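Local coordinates for protein tumor necrosis factor ligand superfamily member 13 (Mus musculus, PDB 1U5X) that acts as a secreted homotrimeric cytokine, represented here by its TNF homology domain, that binds the receptors TACI and BCMA and takes part in regulating tumour cell growth, at residues S6-V11 against V31-R36; W48-Y53 against L109-I114; L54-V59 against S100-G105; M68-S73 against F84-S89. One frame throughout, in Å; residues are numbered along the deposited sequence. Where two conformers were deposited one is given.

Contact 1: S6-V11 against V31-R36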
loop_
_atom_site.group_PDB
_atom_site.type_symbol
_atom_site.label_atom_id
_atom_site.label_comp_id
_atom_site.label_asym_id
_atom_site.label_seq_id
_atom_site.Cartn_x
_atom_site.Cartn_y
_atom_site.Cartn_z
ATOM N N SER A 6 11.684 7.734 13.225
ATOM C CA SER A 6 11.451 6.558 14.059
ATOM C C SER A 6 10.570 5.546 13.322
ATOM O O SER A 6 9.600 5.917 12.659
ATOM C CB SER A 6 10.762 6.970 15.345
ATOM O OG SER A 6 11.567 7.902 16.019
ATOM N N VAL A 7 10.904 4.267 13.444
ATOM C CA VAL A 7 10.200 3.226 12.710
ATOM C C VAL A 7 10.073 1.938 13.508
ATOM O O VAL A 7 10.848 1.689 14.452
ATOM C CB VAL A 7 10.842 2.914 11.313
ATOM C CG1 VAL A 7 11.173 4.221 10.525
ATOM C CG2 VAL A 7 12.048 2.082 11.440
ATOM N N LEU A 8 9.084 1.131 13.132
ATOM C CA LEU A 8 8.870 -0.206 13.740
ATOM C C LEU A 8 8.253 -1.116 12.712
ATOM O O LEU A 8 7.232 -0.799 12.181
ATOM C CB LEU A 8 7.962 -0.106 14.987
ATOM C CG LEU A 8 7.700 -1.376 15.797
ATOM C CD1 LEU A 8 8.952 -1.901 16.424
ATOM C CD2 LEU A 8 6.614 -1.093 16.862
ATOM N N HIS A 9 8.895 -2.250 12.418
ATOM C CA HIS A 9 8.357 -3.240 11.506
ATOM C C HIS A 9 8.265 -4.539 12.304
ATOM O O HIS A 9 9.244 -4.997 12.881
ATOM C CB HIS A 9 9.230 -3.418 10.265
ATOM C CG HIS A 9 8.643 -4.323 9.230
ATOM N ND1 HIS A 9 7.719 -3.889 8.290
ATOM C CD2 HIS A 9 8.857 -5.638 8.974
ATOM C CE1 HIS A 9 7.430 -4.900 7.481
ATOM N NE2 HIS A 9 8.100 -5.971 7.878
ATOM N N LEU A 10 7.063 -5.098 12.315
ATOM C CA LEU A 10 6.679 -6.242 13.119
ATOM C C LEU A 10 6.172 -7.379 12.247
ATOM O O LEU A 10 5.527 -7.141 11.193
ATOM C CB LEU A 10 5.525 -5.833 14.025
ATOM C CG LEU A 10 5.725 -4.627 14.925
ATOM C CD1 LEU A 10 4.368 -4.060 15.327
ATOM C CD2 LEU A 10 6.514 -5.020 16.142
ATOM N N VAL A 11 6.465 -8.595 12.682
ATOM C CA VAL A 11 6.020 -9.798 11.992
ATOM C C VAL A 11 5.416 -10.776 12.995
ATOM O O VAL A 11 5.552 -10.589 14.208
ATOM C CB VAL A 11 7.188 -10.449 11.221
ATOM C CG1 VAL A 11 7.743 -9.459 10.193
ATOM C CG2 VAL A 11 8.261 -10.932 12.157
ATOM N N VAL A 31 11.155 -6.825 14.117
ATOM C CA VAL A 31 12.375 -7.162 13.380
ATOM C C VAL A 31 13.208 -5.933 12.962
ATOM O O VAL A 31 14.367 -6.076 12.595
ATOM C CB VAL A 31 12.079 -8.087 12.171
ATOM C CG1 VAL A 31 11.512 -9.430 12.642
ATOM C CG2 VAL A 31 11.178 -7.451 11.193
ATOM N N LEU A 32 12.608 -4.746 13.025
ATOM C CA LEU A 32 13.299 -3.483 12.760
ATOM C C LEU A 32 12.755 -2.410 13.668
ATOM O O LEU A 32 11.554 -2.193 13.726
ATOM C CB LEU A 32 13.091 -3.021 11.308
ATOM C CG LEU A 32 13.751 -1.696 10.919
ATOM C CD1 LEU A 32 15.239 -1.707 11.108
ATOM C CD2 LEU A 32 13.412 -1.331 9.479
ATOM N N ARG A 33 13.648 -1.764 14.409
ATOM C CA ARG A 33 13.233 -0.681 15.284
ATOM C C ARG A 33 14.261 0.426 15.290
ATOM O O ARG A 33 15.446 0.172 15.439
ATOM C CB ARG A 33 13.040 -1.190 16.720
ATOM C CG ARG A 33 12.444 -0.125 17.671
ATOM C CD ARG A 33 12.116 -0.658 19.087
ATOM N NE ARG A 33 13.283 -1.282 19.683
ATOM C CZ ARG A 33 13.577 -2.583 19.641
ATOM N NH1 ARG A 33 12.783 -3.457 19.015
ATOM N NH2 ARG A 33 14.692 -3.009 20.226
ATOM N N ARG A 34 13.785 1.641 15.095
ATOM C CA ARG A 34 14.526 2.847 15.333
ATOM C C ARG A 34 13.682 3.799 16.170
ATOM O O ARG A 34 12.488 3.965 15.924
ATOM C CB ARG A 34 14.907 3.540 14.022
ATOM C CG ARG A 34 15.687 4.817 14.279
ATOM C CD ARG A 34 16.468 5.330 13.095
ATOM N NE ARG A 34 15.583 5.760 12.019
ATOM C CZ ARG A 34 15.967 5.966 10.762
ATOM N NH1 ARG A 34 17.229 5.779 10.395
ATOM N NH2 ARG A 34 15.083 6.352 9.860
ATOM N N GLY A 35 14.323 4.402 17.171
ATOM C CA GLY A 35 13.654 5.316 18.068
ATOM C C GLY A 35 12.923 4.511 19.100
ATOM O O GLY A 35 13.046 3.284 19.149
ATOM N N ARG A 36 12.170 5.178 19.959
ATOM C CA ARG A 36 11.586 4.448 21.088
ATOM C C ARG A 36 10.144 4.816 21.476
ATOM O O ARG A 36 9.700 4.547 22.612
ATOM C CB ARG A 36 12.482 4.596 22.313
ATOM C CG ARG A 36 12.761 6.047 22.682
ATOM C CD ARG A 36 14.096 6.292 23.314
ATOM N NE ARG A 36 14.474 7.701 23.196
ATOM C CZ ARG A 36 15.387 8.199 22.359
ATOM N NH1 ARG A 36 16.079 7.422 21.531
ATOM N NH2 ARG A 36 15.621 9.506 22.362
#
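V7 and L32 share the tightly packed face of this strand pair, the one covered by a second subunit of the trimer. CG2 of V7 comes to 4.2 Å from CD2 of L32 and also lies against CB of R34, while CB of H9 meets CB of L32 at 4.0 Å. I52 of the second subunit packs on V7 and R34, and V106 of that subunit on H9 and L32. With CG anti to the backbone N (chi1 -174°), the H9 imidazole stands alongside V31, whose CG2 sits in the ring plane at its edge, 3.7 Å from CD2. ND1 of the ring is hydrogen-bonded to Y56 OH, which helps to fix its rotation.

On the other face P30 and L38 cover L8, and looseness begins at R33. CD1 of L8 touches CG of R33 at 4.1 Å, after which the arginine's charged end leads away, exposed. At the end of the pair, exposed V31 crosses V11 at about a right angle, its CG1 3.6 Å from CG2 of V11.

Backbone bonds join V7 with R34 in both directions, and H9 N reaches L32 O. Beyond these the register slips: H9 O accepts V31 N at 2.9 Å, and L32 N weakly at 3.4 Å. Two residues facing one make a classic beta bulge, set here in the antiparallel hairpin of strands 7-16 and 24-34 of the TNF jelly roll.

Contact 2: W48-Y53 against L109-I114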
loop_
_atom_site.group_PDB
_atom_site.type_symbol
_atom_site.label_atom_id
_atom_site.label_comp_id
_atom_site.label_asym_id
_atom_site.label_seq_id
_atom_site.Cartn_x
_atom_site.Cartn_y
_atom_site.Cartn_z
ATOM N N TRP A 48 3.847 5.450 22.837
ATOM C CA TRP A 48 4.305 6.321 23.908
ATOM C C TRP A 48 4.412 7.786 23.496
ATOM O O TRP A 48 4.302 8.669 24.354
ATOM C CB TRP A 48 5.628 5.824 24.497
ATOM C CG TRP A 48 5.570 4.383 24.971
ATOM C CD1 TRP A 48 6.404 3.365 24.596
ATOM C CD2 TRP A 48 4.625 3.801 25.888
ATOM N NE1 TRP A 48 6.041 2.196 25.219
ATOM C CE2 TRP A 48 4.957 2.429 26.020
ATOM C CE3 TRP A 48 3.522 4.284 26.579
ATOM C CZ2 TRP A 48 4.229 1.551 26.822
ATOM C CZ3 TRP A 48 2.816 3.411 27.411
ATOM C CH2 TRP A 48 3.164 2.060 27.500
ATOM N N ASP A 49 4.628 8.043 22.217
ATOM C CA ASP A 49 4.909 9.378 21.725
ATOM C C ASP A 49 3.802 9.893 20.826
ATOM O O ASP A 49 3.530 9.322 19.776
ATOM C CB ASP A 49 6.227 9.391 20.944
ATOM C CG ASP A 49 6.640 10.805 20.491
ATOM O OD1 ASP A 49 5.952 11.802 20.827
ATOM O OD2 ASP A 49 7.656 11.025 19.804
ATOM N N THR A 50 3.193 11.005 21.226
ATOM C CA THR A 50 2.202 11.615 20.369
ATOM C C THR A 50 2.845 12.013 19.059
ATOM O O THR A 50 3.930 12.575 19.052
ATOM C CB THR A 50 1.650 12.839 21.029
ATOM O OG1 THR A 50 0.927 12.464 22.205
ATOM C CG2 THR A 50 0.612 13.528 20.129
ATOM N N GLY A 51 2.158 11.766 17.950
ATOM C CA GLY A 51 2.650 12.189 16.651
ATOM C C GLY A 51 1.799 11.731 15.504
ATOM O O GLY A 51 0.748 11.114 15.708
ATOM N N ILE A 52 2.253 12.047 14.286
ATOM C CA ILE A 52 1.631 11.586 13.059
ATOM C C ILE A 52 2.451 10.427 12.487
ATOM O O ILE A 52 3.680 10.509 12.373
ATOM C CB ILE A 52 1.518 12.777 12.056
ATOM C CG1 ILE A 52 0.514 13.818 12.596
ATOM C CG2 ILE A 52 1.139 12.297 10.705
ATOM C CD1 ILE A 52 0.420 15.090 11.759
ATOM N N TYR A 53 1.786 9.318 12.176
ATOM C CA TYR A 53 2.457 8.110 11.744
ATOM C C TYR A 53 1.825 7.561 10.518
ATOM O O TYR A 53 0.612 7.545 10.399
ATOM C CB TYR A 53 2.289 7.024 12.813
ATOM C CG TYR A 53 2.987 7.307 14.109
ATOM C CD1 TYR A 53 2.386 8.080 15.102
ATOM C CD2 TYR A 53 4.236 6.744 14.377
ATOM C CE1 TYR A 53 3.019 8.311 16.325
ATOM C CE2 TYR A 53 4.883 6.975 15.610
ATOM C CZ TYR A 53 4.277 7.759 16.562
ATOM O OH TYR A 53 4.914 7.952 17.754
ATOM N N LEU A 109 -1.647 9.796 16.294
ATOM C CA LEU A 109 -1.711 8.885 17.418
ATOM C C LEU A 109 -1.255 9.664 18.639
ATOM O O LEU A 109 -0.389 10.539 18.551
ATOM C CB LEU A 109 -0.813 7.646 17.158
ATOM C CG LEU A 109 -1.081 6.873 15.864
ATOM C CD1 LEU A 109 -0.201 5.622 15.753
ATOM C CD2 LEU A 109 -2.509 6.487 15.741
ATOM N N HIS A 110 -1.859 9.345 19.773
ATOM C CA HIS A 110 -1.652 10.053 21.039
ATOM C C HIS A 110 -0.939 9.086 22.008
ATOM O O HIS A 110 -1.216 7.892 22.018
ATOM C CB HIS A 110 -3.001 10.498 21.596
ATOM C CG HIS A 110 -3.818 11.346 20.658
ATOM N ND1 HIS A 110 -4.290 12.592 21.007
ATOM C CD2 HIS A 110 -4.296 11.104 19.413
ATOM C CE1 HIS A 110 -5.010 13.087 20.019
ATOM N NE2 HIS A 110 -5.034 12.202 19.040
ATOM N N GLN A 111 0.031 9.571 22.762
ATOM C CA GLN A 111 0.695 8.705 23.735
ATOM C C GLN A 111 -0.340 8.069 24.665
ATOM O O GLN A 111 -1.321 8.705 25.040
ATOM C CB GLN A 111 1.766 9.450 24.529
ATOM C CG GLN A 111 1.308 10.583 25.331
ATOM C CD GLN A 111 2.430 11.175 26.196
ATOM O OE1 GLN A 111 3.466 10.520 26.480
ATOM N NE2 GLN A 111 2.231 12.406 26.607
ATOM N N GLY A 112 -0.114 6.802 25.027
ATOM C CA GLY A 112 -1.082 6.019 25.776
ATOM C C GLY A 112 -1.991 5.204 24.854
ATOM O O GLY A 112 -2.643 4.284 25.317
ATOM N N ASP A 113 -2.043 5.537 23.567
ATOM C CA ASP A 113 -2.869 4.793 22.603
ATOM C C ASP A 113 -2.435 3.332 22.530
ATOM O O ASP A 113 -1.246 3.027 22.721
ATOM C CB ASP A 113 -2.759 5.394 21.203
ATOM C CG ASP A 113 -3.659 6.588 20.988
ATOM O OD1 ASP A 113 -4.407 6.998 21.901
ATOM O OD2 ASP A 113 -3.678 7.176 19.887
ATOM N N ILE A 114 -3.415 2.446 22.309
ATOM C CA ILE A 114 -3.193 1.031 21.993
ATOM C C ILE A 114 -3.659 0.775 20.548
ATOM O O ILE A 114 -4.790 1.093 20.221
ATOM C CB ILE A 114 -3.992 0.144 22.963
ATOM C CG1 ILE A 114 -3.506 0.326 24.402
ATOM C CG2 ILE A 114 -3.836 -1.325 22.588
ATOM C CD1 ILE A 114 -4.430 -0.304 25.414
#
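L109 packs against Y53 and closes the last strand-like pair before the chain turns. Its CD1 lies 3.6 Å from CD1 of the tyrosine, the two side chains crossing at a slant, and V47 adds a further apolar neighbour. The backbone of L109 is bonded twice to G51: its N gives to G51 O at 2.8 Å, and its O takes G51 N at 2.9 Å. The tyrosine is held at its far end as well, because its OH donates to D49 O at 2.8 Å, within the ring plane and inside its own segment.

H110 begins a type II beta turn that ends at D113. Its N-H runs almost straight (176°) to D113 OD2 at 2.8 Å, meeting the oxygen from above the carboxylate plane, while its O receives D113 N. Next, Q111 offers its backbone N-H to OG1 of T50, 3.1 Å away and again nearly linear at 172°. The threonine can receive it because OG1 lies anti to its carbonyl carbon (chi1 -66°), beside its own backbone N. G112, with a positive phi, completes the bend, and its O is hydrogen-bonded to R46. D113 then pairs through its backbone with V47, and I114 enters the next strand.

One apolar touch is thus set beside a series of directed polar bonds. The chemistry implies a turn whose shape is fixed mainly by hydrogen bonds, with the buried D113 carboxylate probably favoured in its charged form by the N-H it receives.

Contact 3: L54-V59 against S100-G105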
loop_
_atom_site.group_PDB
_atom_site.type_symbol
_atom_site.label_atom_id
_atom_site.label_comp_id
_atom_site.label_asym_id
_atom_site.label_seq_id
_atom_site.Cartn_x
_atom_site.Cartn_y
_atom_site.Cartn_z
ATOM N N LEU A 54 2.662 7.090 9.609
ATOM C CA LEU A 54 2.248 6.143 8.597
ATOM C C LEU A 54 2.160 4.777 9.250
ATOM O O LEU A 54 3.128 4.323 9.892
ATOM C CB LEU A 54 3.297 6.116 7.495
ATOM C CG LEU A 54 3.059 5.103 6.371
ATOM C CD1 LEU A 54 1.782 5.421 5.599
ATOM C CD2 LEU A 54 4.296 5.073 5.425
ATOM N N LEU A 55 0.986 4.137 9.121
ATOM C CA LEU A 55 0.723 2.820 9.656
ATOM C C LEU A 55 0.355 1.954 8.476
ATOM O O LEU A 55 -0.511 2.300 7.703
ATOM C CB LEU A 55 -0.465 2.893 10.634
ATOM C CG LEU A 55 -0.822 1.803 11.621
ATOM C CD1 LEU A 55 0.330 0.981 12.100
ATOM C CD2 LEU A 55 -1.567 2.453 12.800
ATOM N N TYR A 56 1.006 0.808 8.350
ATOM C CA TYR A 56 0.707 -0.118 7.255
ATOM C C TYR A 56 0.509 -1.510 7.834
ATOM O O TYR A 56 1.113 -1.868 8.848
ATOM C CB TYR A 56 1.798 -0.111 6.177
ATOM C CG TYR A 56 3.200 -0.481 6.626
ATOM C CD1 TYR A 56 3.615 -1.786 6.674
ATOM C CD2 TYR A 56 4.098 0.525 6.986
ATOM C CE1 TYR A 56 4.929 -2.112 7.072
ATOM C CE2 TYR A 56 5.380 0.247 7.404
ATOM C CZ TYR A 56 5.804 -1.085 7.418
ATOM O OH TYR A 56 7.085 -1.336 7.839
ATOM N N SER A 57 -0.337 -2.297 7.172
ATOM C CA SER A 57 -0.727 -3.619 7.620
ATOM C C SER A 57 -0.954 -4.492 6.409
ATOM O O SER A 57 -1.683 -4.124 5.501
ATOM C CB SER A 57 -2.018 -3.547 8.415
ATOM O OG SER A 57 -2.590 -4.836 8.594
ATOM N N GLN A 58 -0.329 -5.662 6.398
ATOM C CA GLN A 58 -0.659 -6.691 5.440
ATOM C C GLN A 58 -0.962 -7.964 6.183
ATOM O O GLN A 58 -0.288 -8.319 7.172
ATOM C CB GLN A 58 0.462 -6.984 4.439
ATOM C CG GLN A 58 0.054 -7.986 3.314
ATOM C CD GLN A 58 1.089 -8.058 2.201
ATOM O OE1 GLN A 58 1.196 -7.096 1.401
ATOM N NE2 GLN A 58 1.785 -9.187 2.089
ATOM N N VAL A 59 -1.991 -8.644 5.707
ATOM C CA VAL A 59 -2.277 -9.997 6.174
ATOM C C VAL A 59 -2.426 -10.907 4.971
ATOM O O VAL A 59 -3.108 -10.575 3.984
ATOM C CB VAL A 59 -3.535 -10.048 7.087
ATOM C CG1 VAL A 59 -3.800 -11.497 7.533
ATOM C CG2 VAL A 59 -3.408 -9.104 8.284
ATOM N N SER A 100 -3.216 -11.747 -0.341
ATOM C CA SER A 100 -2.728 -10.784 0.618
ATOM C C SER A 100 -3.673 -9.581 0.593
ATOM O O SER A 100 -4.260 -9.239 -0.431
ATOM C CB SER A 100 -1.259 -10.367 0.324
ATOM O OG SER A 100 -1.088 -9.873 -0.987
ATOM N N CYS A 101 -3.843 -8.958 1.741
ATOM C CA CYS A 101 -4.646 -7.762 1.867
ATOM C C CYS A 101 -3.758 -6.718 2.500
ATOM O O CYS A 101 -3.378 -6.842 3.648
ATOM C CB CYS A 101 -5.875 -8.065 2.728
ATOM S SG CYS A 101 -7.288 -7.060 2.334
ATOM N N TYR A 102 -3.411 -5.688 1.735
ATOM C CA TYR A 102 -2.566 -4.595 2.247
ATOM C C TYR A 102 -3.383 -3.305 2.345
ATOM O O TYR A 102 -4.139 -2.973 1.424
ATOM C CB TYR A 102 -1.393 -4.361 1.278
ATOM C CG TYR A 102 -0.431 -3.255 1.688
ATOM C CD1 TYR A 102 -0.723 -1.913 1.418
ATOM C CD2 TYR A 102 0.745 -3.533 2.393
ATOM C CE1 TYR A 102 0.139 -0.876 1.826
ATOM C CE2 TYR A 102 1.602 -2.483 2.783
ATOM C CZ TYR A 102 1.316 -1.195 2.491
ATOM O OH TYR A 102 2.103 -0.102 2.840
ATOM N N SER A 103 -3.204 -2.568 3.438
ATOM C CA SER A 103 -3.724 -1.185 3.535
ATOM C C SER A 103 -2.826 -0.379 4.429
ATOM O O SER A 103 -1.998 -0.929 5.173
ATOM C CB SER A 103 -5.187 -1.187 4.019
ATOM O OG SER A 103 -5.756 0.122 4.015
ATOM N N ALA A 104 -2.929 0.926 4.315
ATOM C CA ALA A 104 -2.055 1.823 5.070
ATOM C C ALA A 104 -2.619 3.235 5.016
ATOM O O ALA A 104 -3.362 3.601 4.104
ATOM C CB ALA A 104 -0.672 1.833 4.461
ATOM N N GLY A 105 -2.274 4.031 5.999
ATOM C CA GLY A 105 -2.623 5.436 6.002
ATOM C C GLY A 105 -1.914 6.222 7.061
ATOM O O GLY A 105 -1.158 5.645 7.845
HETATM O O HOH W 1 -0.800 -7.272 -0.627
#
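OE1 of Q58 is gripped by a water at 2.9 Å, which accepts from OG of S100 at 2.6 Å, and by OG of S103 from the second subunit; the S100 oxygen is also hydrogen-bonded to I87 N of that subunit. The setting is the antiparallel pair of strands 51-61 and 99-109, central to the TNF jelly roll and wholly buried. Six backbone hydrogen bonds join the segments, two each between L55 and G105, S57 and S103, and V59 and C101.

The extended Q58 chain also brings OE1 to the edge of the Y102 ring, 3.7 Å from CD2, with the amide turned 78° from the ring plane. NE2 is hydrogen-bonded to G132 O and to R85 O of the second subunit, fixing the amide's rotation. Y102 meets its own counterpart in the third subunit edge-to-face.

Y56 holds CG between its backbone N and carbonyl carbon (chi1 59°), which leads the ring away from strand 99-109 towards H9, whose ND1 is hydrogen-bonded to its OH, as is V106 N of the second subunit. What remains beside the opposite strand is its CB, 3.6 Å from CB of A104 and 3.4 Å from OH of Y102.

Contact 4: M68-S73 against F84-S89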
loop_
_atom_site.group_PDB
_atom_site.type_symbol
_atom_site.label_atom_id
_atom_site.label_comp_id
_atom_site.label_asym_id
_atom_site.label_seq_id
_atom_site.Cartn_x
_atom_site.Cartn_y
_atom_site.Cartn_z
ATOM N N MET A 68 -12.530 -11.985 3.603
ATOM C CA MET A 68 -11.557 -11.850 4.665
ATOM C C MET A 68 -11.021 -10.428 4.693
ATOM O O MET A 68 -11.041 -9.738 3.700
ATOM C CB MET A 68 -10.394 -12.799 4.441
ATOM C CG MET A 68 -10.789 -14.278 4.461
ATOM S SD MET A 68 -11.717 -14.792 5.932
ATOM C CE MET A 68 -10.516 -14.472 7.273
ATOM N N GLY A 69 -10.526 -10.012 5.841
ATOM C CA GLY A 69 -9.915 -8.713 5.955
ATOM C C GLY A 69 -9.561 -8.373 7.382
ATOM O O GLY A 69 -10.139 -8.889 8.334
ATOM N N GLN A 70 -8.650 -7.447 7.519
ATOM C CA GLN A 70 -8.178 -7.044 8.828
ATOM C C GLN A 70 -8.640 -5.638 9.122
ATOM O O GLN A 70 -8.823 -4.851 8.227
ATOM C CB GLN A 70 -6.674 -7.150 8.955
ATOM C CG GLN A 70 -5.866 -6.091 8.244
ATOM C CD GLN A 70 -5.477 -6.530 6.880
ATOM O OE1 GLN A 70 -6.190 -7.354 6.240
ATOM N NE2 GLN A 70 -4.354 -5.998 6.401
ATOM N N VAL A 71 -8.796 -5.336 10.402
ATOM C CA VAL A 71 -9.212 -4.045 10.875
ATOM C C VAL A 71 -8.186 -3.501 11.847
ATOM O O VAL A 71 -7.866 -4.157 12.832
ATOM C CB VAL A 71 -10.552 -4.166 11.635
ATOM C CG1 VAL A 71 -11.126 -2.781 11.942
ATOM C CG2 VAL A 71 -11.563 -5.020 10.857
ATOM N N VAL A 72 -7.684 -2.304 11.582
ATOM C CA VAL A 72 -6.677 -1.641 12.409
ATOM C C VAL A 72 -7.301 -0.467 13.147
ATOM O O VAL A 72 -7.887 0.403 12.517
ATOM C CB VAL A 72 -5.507 -1.105 11.535
ATOM C CG1 VAL A 72 -4.454 -0.408 12.361
ATOM C CG2 VAL A 72 -4.847 -2.252 10.726
ATOM N N SER A 73 -7.210 -0.475 14.483
ATOM C CA SER A 73 -7.892 0.480 15.347
ATOM C C SER A 73 -6.977 1.044 16.420
ATOM O O SER A 73 -5.940 0.441 16.767
ATOM C CB SER A 73 -9.113 -0.145 16.035
ATOM O OG SER A 73 -9.949 -0.832 15.134
ATOM N N PHE A 84 -8.284 2.090 9.742
ATOM C CA PHE A 84 -8.574 1.620 8.409
ATOM C C PHE A 84 -8.813 0.126 8.393
ATOM O O PHE A 84 -8.466 -0.576 9.332
ATOM C CB PHE A 84 -7.414 1.950 7.465
ATOM C CG PHE A 84 -6.103 1.340 7.836
ATOM C CD1 PHE A 84 -5.250 2.014 8.699
ATOM C CD2 PHE A 84 -5.678 0.127 7.307
ATOM C CE1 PHE A 84 -3.998 1.502 9.036
ATOM C CE2 PHE A 84 -4.415 -0.396 7.627
ATOM C CZ PHE A 84 -3.571 0.302 8.495
ATOM N N ARG A 85 -9.371 -0.362 7.297
ATOM C CA ARG A 85 -9.555 -1.807 7.102
ATOM C C ARG A 85 -9.189 -2.212 5.661
ATOM O O ARG A 85 -9.200 -1.402 4.753
ATOM C CB ARG A 85 -10.965 -2.222 7.525
ATOM C CG ARG A 85 -11.961 -2.329 6.388
ATOM C CD ARG A 85 -13.465 -2.358 6.771
ATOM N NE ARG A 85 -13.836 -3.205 7.908
ATOM C CZ ARG A 85 -14.483 -2.794 9.004
ATOM N NH1 ARG A 85 -14.831 -1.522 9.176
ATOM N NH2 ARG A 85 -14.787 -3.670 9.949
ATOM N N CYS A 86 -8.839 -3.472 5.493
ATOM C CA CYS A 86 -8.595 -4.075 4.199
ATOM C C CYS A 86 -9.641 -5.166 4.024
ATOM O O CYS A 86 -9.968 -5.833 4.997
ATOM C CB CYS A 86 -7.189 -4.640 4.202
ATOM S SG CYS A 86 -6.694 -5.150 2.577
ATOM N N ILE A 87 -10.214 -5.318 2.832
ATOM C CA ILE A 87 -11.237 -6.356 2.603
ATOM C C ILE A 87 -10.967 -7.111 1.296
ATOM O O ILE A 87 -10.701 -6.476 0.289
ATOM C CB ILE A 87 -12.675 -5.740 2.559
ATOM C CG1 ILE A 87 -12.943 -4.843 3.758
ATOM C CG2 ILE A 87 -13.706 -6.842 2.558
ATOM C CD1 ILE A 87 -14.023 -3.874 3.503
ATOM N N ARG A 88 -11.082 -8.446 1.297
ATOM C CA ARG A 88 -10.819 -9.278 0.112
ATOM C C ARG A 88 -11.768 -10.436 0.037
ATOM O O ARG A 88 -11.793 -11.226 0.959
ATOM C CB ARG A 88 -9.431 -9.924 0.174
ATOM C CG ARG A 88 -8.315 -9.009 -0.057
ATOM C CD ARG A 88 -7.657 -9.108 -1.421
ATOM N NE ARG A 88 -6.803 -7.948 -1.581
ATOM C CZ ARG A 88 -7.214 -6.682 -1.548
ATOM N NH1 ARG A 88 -8.499 -6.367 -1.417
ATOM N NH2 ARG A 88 -6.321 -5.707 -1.654
ATOM N N SER A 89 -12.493 -10.574 -1.070
ATOM C CA SER A 89 -13.233 -11.805 -1.339
ATOM C C SER A 89 -12.238 -12.924 -1.678
ATOM O O SER A 89 -11.175 -12.687 -2.289
ATOM C CB SER A 89 -14.217 -11.602 -2.477
ATOM O OG SER A 89 -15.145 -10.592 -2.137
#
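F84 and V72 lie side by side and bury the most surface in this contact. CG of F84 stands between its backbone N and carbonyl carbon (chi1 60°), which turns one face of the ring to the valine. CB of V72 sits over that face, 3.9 Å from the ring centroid and only 14° off the normal, a CH-pi contact, and CG2 of V72 comes to 3.6 Å from CZ. Behind them the backbone pair is bonded in both directions, V72 N to F84 O at 2.9 Å and F84 N to V72 O at a longer 3.3 Å. F134 of the third subunit packs on the phenylalanine.

M68, next in buried surface, makes its contact mostly through the backbone. Its N donates to R88 O at 2.8 Å and its O accepts R88 N at 2.7 Å, while the bent side chain leads off towards F61, D63 and M90.

Between these two ends, G69 brings its CA to 3.0 Å from C86 O, where a CB would collide with that oxygen. OE1 of Q70 rests 3.5 Å from CB of C86, and NE2 turns to S57 OG and C101 O. C86 itself is joined to C101 by the disulfide. The arrangement is an antiparallel beta hairpin, regular at strands 71-75 and 80-85 and less so towards M68, on the jelly-roll scaffold of the TNF family.

How the contacts relate
The four contacts show how chemistry follows position in one jelly roll. Contacts 3 and 4 are buried, their centres about 9 Å apart, and are tied to each other by the disulfide; both also reach neighbouring subunits, and contact 4 is nested in the loop that contact 3 closes. Contacts 1 and 2 are only partly buried. Contact 2 continues the strands of contact 3 into a turn, adding side-chain-to-backbone bonds to one last backbone pair. Contacts 1 and 4, on opposite sides of the chain's centre, are both hairpins with an intersubunit side; contact 1 ends in exposed arginine, while contact 4 packs an aromatic ring against valine over a backbone pairing.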